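Local coordinates for pirin-like protein YhaK (Escherichia coli, PDB 2VEC) that is a monomeric, redox-sensitive cytoplasmic bicupin of the pirin family that lacks quercetin 2,3-dioxygenase activity, at residues 45-50 with 203-208; 64-69 with 138-143; 87-92 with 112-117. All blocks are in the same frame, centred on the assembly; numbering follows the deposited sequence.

Interaction 1: 45-50 with 203-208; sequences YTFSFG and RAYLQS
Y205 sends its ring across the gap between two facing sheets to meet two phenylalanines of 45-50. On one flank, its CE1 lies 3.8 Å from CE2 of F49; the two ring planes are inclined at 58°, an oblique pairing that is neither a stack nor a T. F232 contributes edge-to-face contacts with both of these rings. Further out, the hydroxyl of Y205 sits over the centre of the F47 ring, 3.6 Å above its plane. That hydroxyl gives its hydrogen to OE1 of Q207, with 2.7 Å between Y205 OH and Q207 OE1, so what rests on the F47 face is an oxygen whose proton is directed elsewhere. Two residues on, Q207 starts with CG anti to its backbone N (chi1 178°) and then bends at chi2, which brings the amide up against F47 and Y45. Its OE1 comes within 3.5 Å of F47 CE2, while NE2 donates to its neighbour's carbonyl, S208 O, over 3.0 Å and also to G228 O. S208 closes the walk: its carbonyl O is 3.7 Å from the hydroxyl of Y45, and its own OG turns instead to G211 and G228. The strands run nearly antiparallel, with axes 11.9 Å apart, and belong to separate sheets, one in each cupin half of the protein. The contact thus exemplifies how a bicupin can join its halves through side chains: aromatic side chains supply the bulk, and the buried amide has bonds to Y205, S208 and G228 within its own half, which fix how it lies against the rings.

Interaction 2: 64-69 with 138-143; sequences RVLNQE and MQLWLD
Q139 OE1 is gripped by two N-H groups, N67 ND2 at 3.2 Å and W141 NE1 at 2.7 Å, which reach it from opposite faces of the Q139 amide plane. The indole bond is the straighter, at 165°, and each donor stands about 45° out of the carbonyl plane, so neither is on a lone pair. N67 keeps its other amide atom, OD1, for R137. Beside this polar group, V65 lies over the W141 indole: its CB is 3.8 Å from the centroid of the five-membered ring, a CH-pi contact, and CG2 covers the rim near CE3. The opposite side of the sheet is mostly apolar, with L66 CD1 3.7 Å from L140 CD1 and the M138 methyl touching both L66 and the Q68 amide, whose NE2 bonds to W40 and A43. At the R64 end of the backbone ladder, R64 and V65 both face W141, a classic beta bulge. R64 then doubles back through chi2 and chi3 to form a salt bridge, its NH1 3.0 Å from D143 OD1, which lies almost in the guanidinium plane and accepts with its syn lone pair; R64 NE holds F49 O, while D143 OD2 is taken by H51 and S62. The antiparallel pair lies inside a six-stranded sheet, between strands 45-48 and 85-93, and L140 and M138 reach strand 247-254 of the second cupin half.

Interaction 3: 87-92 with 112-117; sequences ILNVIL and EALLLS
L115 sets its methyl CD1 into the notch beside L88, with L115 CD1 4.0 Å from L88 CB. The same methyl, L115 CD1, is 3.5 Å from the backbone oxygen O of I87. The torsions explain the fit: CG stands anti to the backbone N (chi1 179°), and a turn at chi2 then swings CD1 back across the neighbouring strand. L88 answers with its own branch, whose CD2 comes to 4.4 Å from A113 CB; the small alanine makes a shallow hollow here, shared with V90, whose CG2 lies 4.3 Å from the same A113 methyl, CB. On the other side of the sheet, the bumps are laid alongside one another. N89 and L114 point the same way, with the amide N89 ND2 4.0 Å from L114 CD2, and I87 and L116 meet mainly at their CB atoms before the isoleucine tip leads off toward Y82 and strand 135-143. I91 sets CB and CG1 against the carbonyl oxygen of E112. Between the two layers of side chains runs a regular antiparallel ladder, exemplified by L114 N to N89 O at 2.7 Å and by I91 N to E112 O at 3.0 Å. The polar ends find partners beyond this pair: N89 OD1 accepts from Q139, while the E112 carboxylate binds the S109 amide and K155. The chemistry divides cleanly, therefore: backbone bonds fix the register of the two cupin strands, and loosely interlocked aliphatic side chains cover them without any polar side-chain bond between the two.

In the fold
Interactions 2 and 3 pair neighbouring strands of one sheet in the pirin half, whereas interaction 1 joins that sheet to its counterpart in the C-terminal cupin. The principle is visible in the chemistry: within the sheet, backbone bonds set the register; between sheets, side chains make nearly all of the contact. Interactions 2 and 3 are buried and linked directly, since M138 O binds V90 N and L140 N binds L88 O. Interaction 1 is only partly buried and uses the edge strand 45-48, bonded to 64-69 through F47 N and L66 O. Aromatic side chains dominate it, aliphatic groups interaction 3, while interaction 2 adds charged and amide bonds. Interactions 1 and 3 do not touch.

Interaction 1: 45-50 with 203-208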
ATOM      1  N   TYR A  45      -2.830   8.232  -9.970  1.00 33.12           N
ATOM      2  CA  TYR A  45      -3.813   8.858  -9.107  1.00 32.00           C
ATOM      3  C   TYR A  45      -3.248   9.031  -7.713  1.00 30.52           C
ATOM      4  O   TYR A  45      -2.341   8.288  -7.343  1.00 28.35           O
ATOM      5  CB  TYR A  45      -5.102   8.025  -9.031  1.00 31.42           C
ATOM      6  CG  TYR A  45      -4.933   6.549  -8.674  1.00 30.73           C
ATOM      7  CD1 TYR A  45      -4.769   5.582  -9.660  1.00 29.80           C
ATOM      8  CD2 TYR A  45      -5.003   6.125  -7.346  1.00 30.41           C
ATOM      9  CE1 TYR A  45      -4.647   4.217  -9.305  1.00 30.72           C
ATOM     10  CE2 TYR A  45      -4.912   4.747  -6.972  1.00 29.04           C
ATOM     11  CZ  TYR A  45      -4.699   3.811  -7.968  1.00 28.71           C
ATOM     12  OH  TYR A  45      -4.598   2.477  -7.630  1.00 28.88           O
ATOM     13  N   THR A  46      -3.765  10.016  -6.968  1.00 29.49           N
ATOM     14  CA  THR A  46      -3.377  10.242  -5.562  1.00 28.85           C
ATOM     15  C   THR A  46      -4.591  10.485  -4.640  1.00 28.25           C
ATOM     16  O   THR A  46      -5.359  11.432  -4.897  1.00 30.18           O
ATOM     17  CB  THR A  46      -2.466  11.499  -5.440  1.00 30.26           C
ATOM     18  OG1 THR A  46      -1.376  11.391  -6.373  1.00 34.56           O
ATOM     19  CG2 THR A  46      -1.919  11.622  -4.023  1.00 29.31           C
ATOM     20  N   PHE A  47      -4.766   9.627  -3.614  1.00 27.72           N
ATOM     21  CA  PHE A  47      -5.778   9.828  -2.581  1.00 27.46           C
ATOM     22  C   PHE A  47      -5.027  10.514  -1.430  1.00 26.01           C
ATOM     23  O   PHE A  47      -3.961  10.037  -1.070  1.00 24.36           O
ATOM     24  CB  PHE A  47      -6.310   8.518  -1.960  1.00 27.19           C
ATOM     25  CG  PHE A  47      -7.137   7.639  -2.874  1.00 31.69           C
ATOM     26  CD1 PHE A  47      -8.529   7.740  -2.872  1.00 38.97           C
ATOM     27  CD2 PHE A  47      -6.565   6.626  -3.586  1.00 33.98           C
ATOM     28  CE1 PHE A  47      -9.311   6.892  -3.667  1.00 40.90           C
ATOM     29  CE2 PHE A  47      -7.330   5.770  -4.401  1.00 37.09           C
ATOM     30  CZ  PHE A  47      -8.687   5.909  -4.457  1.00 36.73           C
ATOM     31  N   SER A  48      -5.585  11.579  -0.874  1.00 24.65           N
ATOM     32  CA  SER A  48      -5.041  12.221   0.336  1.00 24.88           C
ATOM     33  C   SER A  48      -6.118  12.197   1.395  1.00 22.89           C
ATOM     34  O   SER A  48      -7.212  12.732   1.152  1.00 23.18           O
ATOM     35  CB  SER A  48      -4.622  13.657   0.031  1.00 27.12           C
ATOM     36  OG  SER A  48      -3.639  13.670  -1.020  1.00 31.18           O
ATOM     37  N   PHE A  49      -5.833  11.559   2.536  1.00 22.90           N
ATOM     38  CA  PHE A  49      -6.808  11.412   3.622  1.00 23.02           C
ATOM     39  C   PHE A  49      -6.364  12.061   4.917  1.00 23.88           C
ATOM     40  O   PHE A  49      -5.164  12.192   5.198  1.00 22.95           O
ATOM     41  CB  PHE A  49      -7.112   9.924   3.937  1.00 22.49           C
ATOM     42  CG  PHE A  49      -7.575   9.126   2.749  1.00 22.05           C
ATOM     43  CD1 PHE A  49      -8.723   9.491   2.053  1.00 24.91           C
ATOM     44  CD2 PHE A  49      -6.854   8.004   2.330  1.00 26.27           C
ATOM     45  CE1 PHE A  49      -9.174   8.782   0.936  1.00 26.92           C
ATOM     46  CE2 PHE A  49      -7.318   7.251   1.248  1.00 25.51           C
ATOM     47  CZ  PHE A  49      -8.466   7.647   0.543  1.00 24.49           C
ATOM     48  N   GLY A  50      -7.369  12.421   5.705  1.00 23.77           N
ATOM     49  CA  GLY A  50      -7.193  13.036   7.002  1.00 24.48           C
ATOM     50  C   GLY A  50      -6.722  12.105   8.105  1.00 23.79           C
ATOM     51  O   GLY A  50      -6.637  10.901   7.906  1.00 24.89           O
ATOM     52  N   ARG A 203     -10.915   0.087  11.942  1.00 26.33           N
ATOM     53  CA  ARG A 203     -11.039   0.735  10.623  1.00 25.06           C
ATOM     54  C   ARG A 203     -10.266  -0.122   9.617  1.00 24.97           C
ATOM     55  O   ARG A 203      -9.178  -0.611   9.915  1.00 25.25           O
ATOM     56  CB  ARG A 203     -10.465   2.158  10.693  1.00 24.85           C
ATOM     57  CG  ARG A 203     -10.801   3.045   9.448  1.00 26.95           C
ATOM     58  CD  ARG A 203     -10.158   4.479   9.515  1.00 24.20           C
ATOM     59  NE  ARG A 203     -10.649   5.166  10.719  1.00 26.13           N
ATOM     60  CZ  ARG A 203     -11.801   5.794  10.885  1.00 28.39           C
ATOM     61  NH1 ARG A 203     -12.671   5.936   9.890  1.00 30.77           N
ATOM     62  NH2 ARG A 203     -12.071   6.325  12.077  1.00 30.14           N
ATOM     63  N   ALA A 204     -10.819  -0.304   8.424  1.00 25.03           N
ATOM     64  CA  ALA A 204     -10.062  -0.966   7.356  1.00 23.98           C
ATOM     65  C   ALA A 204     -10.150  -0.112   6.118  1.00 23.42           C
ATOM     66  O   ALA A 204     -11.169   0.614   5.906  1.00 23.67           O
ATOM     67  CB  ALA A 204     -10.653  -2.292   7.067  1.00 25.66           C
ATOM     68  N   TYR A 205      -9.124  -0.197   5.290  1.00 22.27           N
ATOM     69  CA  TYR A 205      -9.204   0.438   3.995  1.00 21.91           C
ATOM     70  C   TYR A 205      -8.941  -0.655   2.967  1.00 23.48           C
ATOM     71  O   TYR A 205      -7.957  -1.433   3.077  1.00 23.06           O
ATOM     72  CB  TYR A 205      -8.140   1.533   3.877  1.00 22.72           C
ATOM     73  CG  TYR A 205      -8.145   2.225   2.530  1.00 21.86           C
ATOM     74  CD1 TYR A 205      -9.044   3.238   2.287  1.00 21.59           C
ATOM     75  CD2 TYR A 205      -7.222   1.885   1.538  1.00 20.31           C
ATOM     76  CE1 TYR A 205      -9.091   3.893   1.029  1.00 23.91           C
ATOM     77  CE2 TYR A 205      -7.220   2.567   0.305  1.00 23.47           C
ATOM     78  CZ  TYR A 205      -8.183   3.544   0.068  1.00 22.05           C
ATOM     79  OH  TYR A 205      -8.242   4.194  -1.136  1.00 25.18           O
ATOM     80  N   LEU A 206      -9.785  -0.690   1.924  1.00 22.51           N
ATOM     81  CA  LEU A 206      -9.614  -1.617   0.798  1.00 21.69           C
ATOM     82  C   LEU A 206      -9.168  -0.835  -0.428  1.00 20.10           C
ATOM     83  O   LEU A 206      -9.740   0.219  -0.701  1.00 22.41           O
ATOM     84  CB  LEU A 206     -10.964  -2.262   0.454  1.00 21.50           C
ATOM     85  CG  LEU A 206     -11.743  -2.826   1.650  1.00 25.91           C
ATOM     86  CD1 LEU A 206     -12.973  -3.550   1.114  1.00 29.57           C
ATOM     87  CD2 LEU A 206     -10.884  -3.815   2.438  1.00 27.51           C
ATOM     88  N   GLN A 207      -8.229  -1.384  -1.222  1.00 20.72           N
ATOM     89  CA  GLN A 207      -7.763  -0.713  -2.432  1.00 19.86           C
ATOM     90  C   GLN A 207      -7.692  -1.703  -3.573  1.00 21.66           C
ATOM     91  O   GLN A 207      -7.084  -2.762  -3.433  1.00 23.30           O
ATOM     92  CB  GLN A 207      -6.386  -0.029  -2.212  1.00 21.15           C
ATOM     93  CG  GLN A 207      -5.844   0.660  -3.493  1.00 21.63           C
ATOM     94  CD  GLN A 207      -6.759   1.813  -3.922  1.00 24.05           C
ATOM     95  OE1 GLN A 207      -7.224   2.571  -3.069  1.00 23.30           O
ATOM     96  NE2 GLN A 207      -7.021   1.943  -5.211  1.00 23.68           N
ATOM     97  N   SER A 208      -8.310  -1.367  -4.702  1.00 21.35           N
ATOM     98  CA  SER A 208      -8.106  -2.138  -5.908  1.00 22.51           C
ATOM     99  C   SER A 208      -6.776  -1.685  -6.539  1.00 23.89           C
ATOM    100  O   SER A 208      -6.621  -0.471  -6.867  1.00 22.51           O
ATOM    101  CB  SER A 208      -9.277  -1.901  -6.872  1.00 23.19           C
ATOM    102  OG  SER A 208      -8.882  -2.258  -8.217  1.00 24.26           O
TER

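Interaction 2: 64-69 with 138-143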
ATOM      1  N   ARG A  64      -2.464   8.343   5.280  1.00 19.41           N
ATOM      2  CA  ARG A  64      -2.519   9.763   4.838  1.00 20.08           C
ATOM      3  C   ARG A  64      -2.511   9.976   3.320  1.00 20.87           C
ATOM      4  O   ARG A  64      -3.072  10.935   2.801  1.00 22.11           O
ATOM      5  CB  ARG A  64      -1.393  10.562   5.502  1.00 19.93           C
ATOM      6  CG  ARG A  64      -1.426  10.489   7.051  1.00 20.32           C
ATOM      7  CD  ARG A  64      -2.828  10.935   7.626  1.00 21.96           C
ATOM      8  NE  ARG A  64      -3.254  12.265   7.170  1.00 23.08           N
ATOM      9  CZ  ARG A  64      -2.823  13.410   7.696  1.00 27.96           C
ATOM     10  NH1 ARG A  64      -1.937  13.390   8.705  1.00 25.67           N
ATOM     11  NH2 ARG A  64      -3.302  14.566   7.255  1.00 26.56           N
ATOM     12  N   VAL A  65      -1.873   9.070   2.594  1.00 20.57           N
ATOM     13  CA  VAL A  65      -1.853   9.192   1.139  1.00 21.32           C
ATOM     14  C   VAL A  65      -1.861   7.768   0.617  1.00 21.40           C
ATOM     15  O   VAL A  65      -1.239   6.895   1.228  1.00 22.49           O
ATOM     16  CB  VAL A  65      -0.546   9.853   0.682  1.00 21.76           C
ATOM     17  CG1 VAL A  65      -0.296   9.608  -0.872  1.00 23.83           C
ATOM     18  CG2 VAL A  65      -0.574  11.353   1.031  1.00 23.21           C
ATOM     19  N   LEU A  66      -2.576   7.527  -0.481  1.00 22.13           N
ATOM     20  CA  LEU A  66      -2.337   6.322  -1.277  1.00 22.99           C
ATOM     21  C   LEU A  66      -2.253   6.779  -2.720  1.00 24.04           C
ATOM     22  O   LEU A  66      -3.160   7.469  -3.260  1.00 24.29           O
ATOM     23  CB  LEU A  66      -3.426   5.245  -1.074  1.00 22.99           C
ATOM     24  CG  LEU A  66      -3.093   3.965  -1.906  1.00 27.58           C
ATOM     25  CD1 LEU A  66      -3.488   2.723  -1.210  1.00 29.30           C
ATOM     26  CD2 LEU A  66      -3.677   4.042  -3.341  1.00 27.88           C
ATOM     27  N   ASN A  67      -1.138   6.477  -3.352  1.00 24.51           N
ATOM     28  CA  ASN A  67      -0.988   6.938  -4.722  1.00 28.23           C
ATOM     29  C   ASN A  67      -0.448   5.885  -5.643  1.00 28.74           C
ATOM     30  O   ASN A  67       0.093   4.873  -5.184  1.00 28.36           O
ATOM     31  CB  ASN A  67      -0.221   8.267  -4.797  1.00 31.28           C
ATOM     32  CG  ASN A  67       1.260   8.130  -4.609  1.00 35.30           C
ATOM     33  OD1 ASN A  67       1.960   7.509  -5.407  1.00 37.65           O
ATOM     34  ND2 ASN A  67       1.773   8.806  -3.579  1.00 39.34           N
ATOM     35  N   GLN A  68      -0.663   6.082  -6.928  1.00 28.52           N
ATOM     36  CA  GLN A  68      -0.002   5.268  -7.923  1.00 30.44           C
ATOM     37  C   GLN A  68       0.581   6.221  -8.933  1.00 31.69           C
ATOM     38  O   GLN A  68      -0.100   7.133  -9.398  1.00 32.57           O
ATOM     39  CB  GLN A  68      -0.948   4.287  -8.607  1.00 29.53           C
ATOM     40  CG  GLN A  68      -0.256   3.591  -9.810  1.00 31.19           C
ATOM     41  CD  GLN A  68      -1.001   2.370 -10.298  1.00 34.65           C
ATOM     42  OE1 GLN A  68      -1.375   1.498  -9.488  1.00 32.94           O
ATOM     43  NE2 GLN A  68      -1.215   2.283 -11.622  1.00 31.38           N
ATOM     44  N   GLU A  69       1.864   6.052  -9.226  1.00 34.01           N
ATOM     45  CA  GLU A  69       2.563   6.966 -10.116  1.00 37.11           C
ATOM     46  C   GLU A  69       3.319   6.180 -11.156  1.00 38.41           C
ATOM     47  O   GLU A  69       3.676   5.016 -10.929  1.00 36.23           O
ATOM     48  CB  GLU A  69       3.507   7.868  -9.320  1.00 39.05           C
ATOM     49  CG  GLU A  69       2.746   8.925  -8.460  1.00 41.43           C
ATOM     50  CD  GLU A  69       2.014   9.955  -9.334  1.00 52.32           C
ATOM     51  OE1 GLU A  69       2.677  10.568 -10.229  1.00 58.45           O
ATOM     52  OE2 GLU A  69       0.782  10.138  -9.147  1.00 53.48           O
ATOM     53  N   MET A 138       2.959   1.850  -6.416  1.00 27.52           N
ATOM     54  CA  MET A 138       1.904   2.340  -5.534  1.00 25.37           C
ATOM     55  C   MET A 138       2.622   2.725  -4.248  1.00 26.04           C
ATOM     56  O   MET A 138       3.652   2.134  -3.907  1.00 26.65           O
ATOM     57  CB  MET A 138       0.882   1.252  -5.308  1.00 25.86           C
ATOM     58  CG  MET A 138      -0.152   1.583  -4.230  1.00 23.25           C
ATOM     59  SD  MET A 138      -1.598   0.513  -4.353  1.00 27.20           S
ATOM     60  CE  MET A 138      -2.373   1.083  -5.884  1.00 27.01           C
ATOM     61  N   GLN A 139       2.137   3.767  -3.596  1.00 24.92           N
ATOM     62  CA  GLN A 139       2.846   4.335  -2.435  1.00 25.25           C
ATOM     63  C   GLN A 139       1.810   4.662  -1.419  1.00 24.70           C
ATOM     64  O   GLN A 139       0.760   5.230  -1.777  1.00 24.96           O
ATOM     65  CB  GLN A 139       3.628   5.585  -2.873  1.00 25.78           C
ATOM     66  CG  GLN A 139       4.311   6.304  -1.713  1.00 27.19           C
ATOM     67  CD  GLN A 139       5.136   7.468  -2.165  1.00 30.97           C
ATOM     68  OE1 GLN A 139       4.669   8.599  -2.146  1.00 32.40           O
ATOM     69  NE2 GLN A 139       6.366   7.206  -2.591  1.00 29.47           N
ATOM     70  N   LEU A 140       2.064   4.269  -0.163  1.00 24.72           N
ATOM     71  CA  LEU A 140       1.217   4.593   0.971  1.00 24.12           C
ATOM     72  C   LEU A 140       2.025   5.501   1.906  1.00 23.28           C
ATOM     73  O   LEU A 140       3.239   5.284   2.045  1.00 23.95           O
ATOM     74  CB  LEU A 140       0.898   3.286   1.743  1.00 24.40           C
ATOM     75  CG  LEU A 140      -0.176   2.297   1.267  1.00 29.32           C
ATOM     76  CD1 LEU A 140      -0.021   1.851  -0.180  1.00 34.45           C
ATOM     77  CD2 LEU A 140      -0.159   1.069   2.198  1.00 25.90           C
ATOM     78  N   TRP A 141       1.402   6.512   2.524  1.00 22.69           N
ATOM     79  CA  TRP A 141       2.035   7.245   3.634  1.00 22.62           C
ATOM     80  C   TRP A 141       1.228   6.959   4.904  1.00 23.55           C
ATOM     81  O   TRP A 141      -0.009   7.111   4.878  1.00 23.00           O
ATOM     82  CB  TRP A 141       1.993   8.774   3.436  1.00 23.69           C
ATOM     83  CG  TRP A 141       2.680   9.361   2.222  1.00 24.45           C
ATOM     84  CD1 TRP A 141       3.183   8.698   1.109  1.00 25.76           C
ATOM     85  CD2 TRP A 141       2.859  10.740   1.976  1.00 25.57           C
ATOM     86  NE1 TRP A 141       3.679   9.611   0.208  1.00 26.87           N
ATOM     87  CE2 TRP A 141       3.504  10.873   0.724  1.00 27.33           C
ATOM     88  CE3 TRP A 141       2.551  11.905   2.710  1.00 28.87           C
ATOM     89  CZ2 TRP A 141       3.821  12.122   0.184  1.00 31.29           C
ATOM     90  CZ3 TRP A 141       2.889  13.153   2.157  1.00 31.06           C
ATOM     91  CH2 TRP A 141       3.516  13.247   0.931  1.00 30.94           C
ATOM     92  N   LEU A 142       1.911   6.571   6.000  1.00 22.18           N
ATOM     93  CA  LEU A 142       1.256   6.371   7.322  1.00 21.84           C
ATOM     94  C   LEU A 142       1.862   7.383   8.272  1.00 23.31           C
ATOM     95  O   LEU A 142       3.094   7.585   8.231  1.00 24.89           O
ATOM     96  CB  LEU A 142       1.585   4.974   7.879  1.00 21.30           C
ATOM     97  CG  LEU A 142       1.063   3.829   6.983  1.00 22.39           C
ATOM     98  CD1 LEU A 142       1.587   2.440   7.504  1.00 23.55           C
ATOM     99  CD2 LEU A 142      -0.442   3.850   7.036  1.00 25.14           C
ATOM    100  N   ASP A 143       1.053   8.003   9.129  1.00 23.40           N
ATOM    101  CA  ASP A 143       1.598   8.885  10.175  1.00 23.68           C
ATOM    102  C   ASP A 143       2.620   8.112  10.969  1.00 25.18           C
ATOM    103  O   ASP A 143       2.416   6.913  11.246  1.00 24.78           O
ATOM    104  CB  ASP A 143       0.536   9.339  11.189  1.00 25.85           C
ATOM    105  CG  ASP A 143      -0.581  10.180  10.560  1.00 26.89           C
ATOM    106  OD1 ASP A 143      -0.264  11.236   9.972  1.00 25.87           O
ATOM    107  OD2 ASP A 143      -1.762   9.760  10.674  1.00 27.19           O
TER

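Interaction 3: 87-92 with 112-117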
ATOM      1  N   ILE A  87       6.897   5.787   4.510  1.00 25.23           N
ATOM      2  CA  ILE A  87       6.505   5.610   3.103  1.00 26.66           C
ATOM      3  C   ILE A  87       6.628   4.145   2.766  1.00 26.30           C
ATOM      4  O   ILE A  87       7.685   3.554   2.962  1.00 27.14           O
ATOM      5  CB  ILE A  87       7.470   6.420   2.177  1.00 28.49           C
ATOM      6  CG1 ILE A  87       7.527   7.917   2.553  1.00 31.69           C
ATOM      7  CG2 ILE A  87       7.151   6.221   0.693  1.00 31.51           C
ATOM      8  CD1 ILE A  87       6.202   8.610   2.597  1.00 31.62           C
ATOM      9  N   LEU A  88       5.571   3.550   2.236  1.00 25.39           N
ATOM     10  CA  LEU A  88       5.669   2.170   1.786  1.00 26.35           C
ATOM     11  C   LEU A  88       5.367   2.115   0.312  1.00 26.15           C
ATOM     12  O   LEU A  88       4.273   2.523  -0.106  1.00 26.32           O
ATOM     13  CB  LEU A  88       4.682   1.311   2.577  1.00 25.76           C
ATOM     14  CG  LEU A  88       4.861  -0.219   2.583  1.00 30.20           C
ATOM     15  CD1 LEU A  88       4.242  -0.821   3.848  1.00 28.62           C
ATOM     16  CD2 LEU A  88       4.235  -0.833   1.312  1.00 31.13           C
ATOM     17  N   ASN A  89       6.328   1.616  -0.476  1.00 26.38           N
ATOM     18  CA  ASN A  89       6.210   1.523  -1.913  1.00 28.04           C
ATOM     19  C   ASN A  89       6.035   0.069  -2.333  1.00 29.27           C
ATOM     20  O   ASN A  89       6.736  -0.834  -1.831  1.00 29.43           O
ATOM     21  CB  ASN A  89       7.476   2.101  -2.620  1.00 30.46           C
ATOM     22  CG  ASN A  89       7.640   3.618  -2.381  1.00 34.16           C
ATOM     23  OD1 ASN A  89       6.658   4.337  -2.219  1.00 36.13           O
ATOM     24  ND2 ASN A  89       8.865   4.074  -2.258  1.00 36.23           N
ATOM     25  N   VAL A  90       5.121  -0.157  -3.256  1.00 27.04           N
ATOM     26  CA  VAL A  90       4.925  -1.455  -3.817  1.00 27.12           C
ATOM     27  C   VAL A  90       5.221  -1.238  -5.289  1.00 29.15           C
ATOM     28  O   VAL A  90       4.509  -0.497  -5.976  1.00 29.43           O
ATOM     29  CB  VAL A  90       3.475  -1.928  -3.611  1.00 25.80           C
ATOM     30  CG1 VAL A  90       3.215  -3.294  -4.316  1.00 29.10           C
ATOM     31  CG2 VAL A  90       3.146  -1.971  -2.101  1.00 28.68           C
ATOM     32  N   ILE A  91       6.329  -1.801  -5.732  1.00 29.26           N
ATOM     33  CA  ILE A  91       6.701  -1.708  -7.148  1.00 30.68           C
ATOM     34  C   ILE A  91       5.852  -2.658  -7.973  1.00 30.10           C
ATOM     35  O   ILE A  91       5.907  -3.869  -7.795  1.00 32.48           O
ATOM     36  CB  ILE A  91       8.166  -2.023  -7.406  1.00 32.74           C
ATOM     37  CG1 ILE A  91       9.080  -1.298  -6.398  1.00 34.18           C
ATOM     38  CG2 ILE A  91       8.531  -1.604  -8.855  1.00 32.28           C
ATOM     39  CD1 ILE A  91       8.923   0.221  -6.385  1.00 37.22           C
ATOM     40  N   LEU A  92       5.101  -2.084  -8.901  1.00 29.46           N
ATOM     41  CA  LEU A  92       4.223  -2.821  -9.802  1.00 30.09           C
ATOM     42  C   LEU A  92       4.865  -3.147 -11.139  1.00 33.28           C
ATOM     43  O   LEU A  92       4.537  -4.173 -11.732  1.00 33.45           O
ATOM     44  CB  LEU A  92       2.931  -2.016 -10.041  1.00 29.39           C
ATOM     45  CG  LEU A  92       2.195  -1.756  -8.716  1.00 27.95           C
ATOM     46  CD1 LEU A  92       1.022  -0.784  -8.971  1.00 32.37           C
ATOM     47  CD2 LEU A  92       1.682  -3.070  -8.091  1.00 26.89           C
ATOM     48  N   GLU A 112       8.396  -6.317  -5.390  1.00 28.66           N
ATOM     49  CA  GLU A 112       8.921  -5.997  -4.080  1.00 28.75           C
ATOM     50  C   GLU A 112       8.141  -4.864  -3.454  1.00 27.45           C
ATOM     51  O   GLU A 112       7.644  -3.988  -4.173  1.00 27.64           O
ATOM     52  CB  GLU A 112      10.377  -5.563  -4.161  1.00 29.25           C
ATOM     53  CG  GLU A 112      11.352  -6.700  -4.561  1.00 32.51           C
ATOM     54  CD  GLU A 112      12.793  -6.198  -4.603  1.00 37.03           C
ATOM     55  OE1 GLU A 112      13.180  -5.547  -5.615  1.00 43.46           O
ATOM     56  OE2 GLU A 112      13.520  -6.413  -3.623  1.00 37.29           O
ATOM     57  N   ALA A 113       8.073  -4.898  -2.125  1.00 26.87           N
ATOM     58  CA  ALA A 113       7.559  -3.799  -1.322  1.00 26.78           C
ATOM     59  C   ALA A 113       8.714  -3.233  -0.475  1.00 28.34           C
ATOM     60  O   ALA A 113       9.576  -3.982   0.035  1.00 30.18           O
ATOM     61  CB  ALA A 113       6.388  -4.297  -0.419  1.00 24.86           C
ATOM     62  N   LEU A 114       8.732  -1.918  -0.336  1.00 27.36           N
ATOM     63  CA  LEU A 114       9.824  -1.216   0.331  1.00 29.00           C
ATOM     64  C   LEU A 114       9.205  -0.323   1.403  1.00 28.66           C
ATOM     65  O   LEU A 114       8.278   0.431   1.085  1.00 28.24           O
ATOM     66  CB  LEU A 114      10.542  -0.354  -0.719  1.00 30.46           C
ATOM     67  CG  LEU A 114      11.467   0.808  -0.307  1.00 32.31           C
ATOM     68  CD1 LEU A 114      12.725   0.288   0.422  1.00 35.73           C
ATOM     69  CD2 LEU A 114      11.903   1.549  -1.532  1.00 34.48           C
ATOM     70  N   LEU A 115       9.743  -0.355   2.618  1.00 27.66           N
ATOM     71  CA  LEU A 115       9.342   0.596   3.644  1.00 26.74           C
ATOM     72  C   LEU A 115      10.501   1.551   3.987  1.00 27.27           C
ATOM     73  O   LEU A 115      11.601   1.124   4.331  1.00 28.47           O
ATOM     74  CB  LEU A 115       8.851  -0.129   4.912  1.00 27.30           C
ATOM     75  CG  LEU A 115       8.429   0.800   6.057  1.00 26.65           C
ATOM     76  CD1 LEU A 115       7.083   1.498   5.764  1.00 22.88           C
ATOM     77  CD2 LEU A 115       8.332   0.066   7.398  1.00 27.25           C
ATOM     78  N   LEU A 116      10.258   2.851   3.873  1.00 26.72           N
ATOM     79  CA  LEU A 116      11.230   3.855   4.337  1.00 27.82           C
ATOM     80  C   LEU A 116      10.676   4.487   5.589  1.00 27.55           C
ATOM     81  O   LEU A 116       9.610   5.102   5.537  1.00 26.43           O
ATOM     82  CB  LEU A 116      11.437   4.917   3.239  1.00 28.54           C
ATOM     83  CG  LEU A 116      11.882   4.362   1.884  1.00 29.33           C
ATOM     84  CD1 LEU A 116      11.856   5.470   0.828  1.00 34.34           C
ATOM     85  CD2 LEU A 116      13.302   3.797   2.037  1.00 27.85           C
ATOM     86  N   SER A 117      11.389   4.323   6.702  1.00 29.32           N
ATOM     87  CA  SER A 117      10.970   4.892   7.999  1.00 30.46           C
ATOM     88  C   SER A 117      11.720   6.187   8.044  1.00 32.71           C
ATOM     89  O   SER A 117      12.930   6.189   8.283  1.00 35.68           O
ATOM     90  CB  SER A 117      11.346   3.967   9.151  1.00 30.09           C
ATOM     91  OG  SER A 117      10.535   2.797   9.047  1.00 29.82           O
TER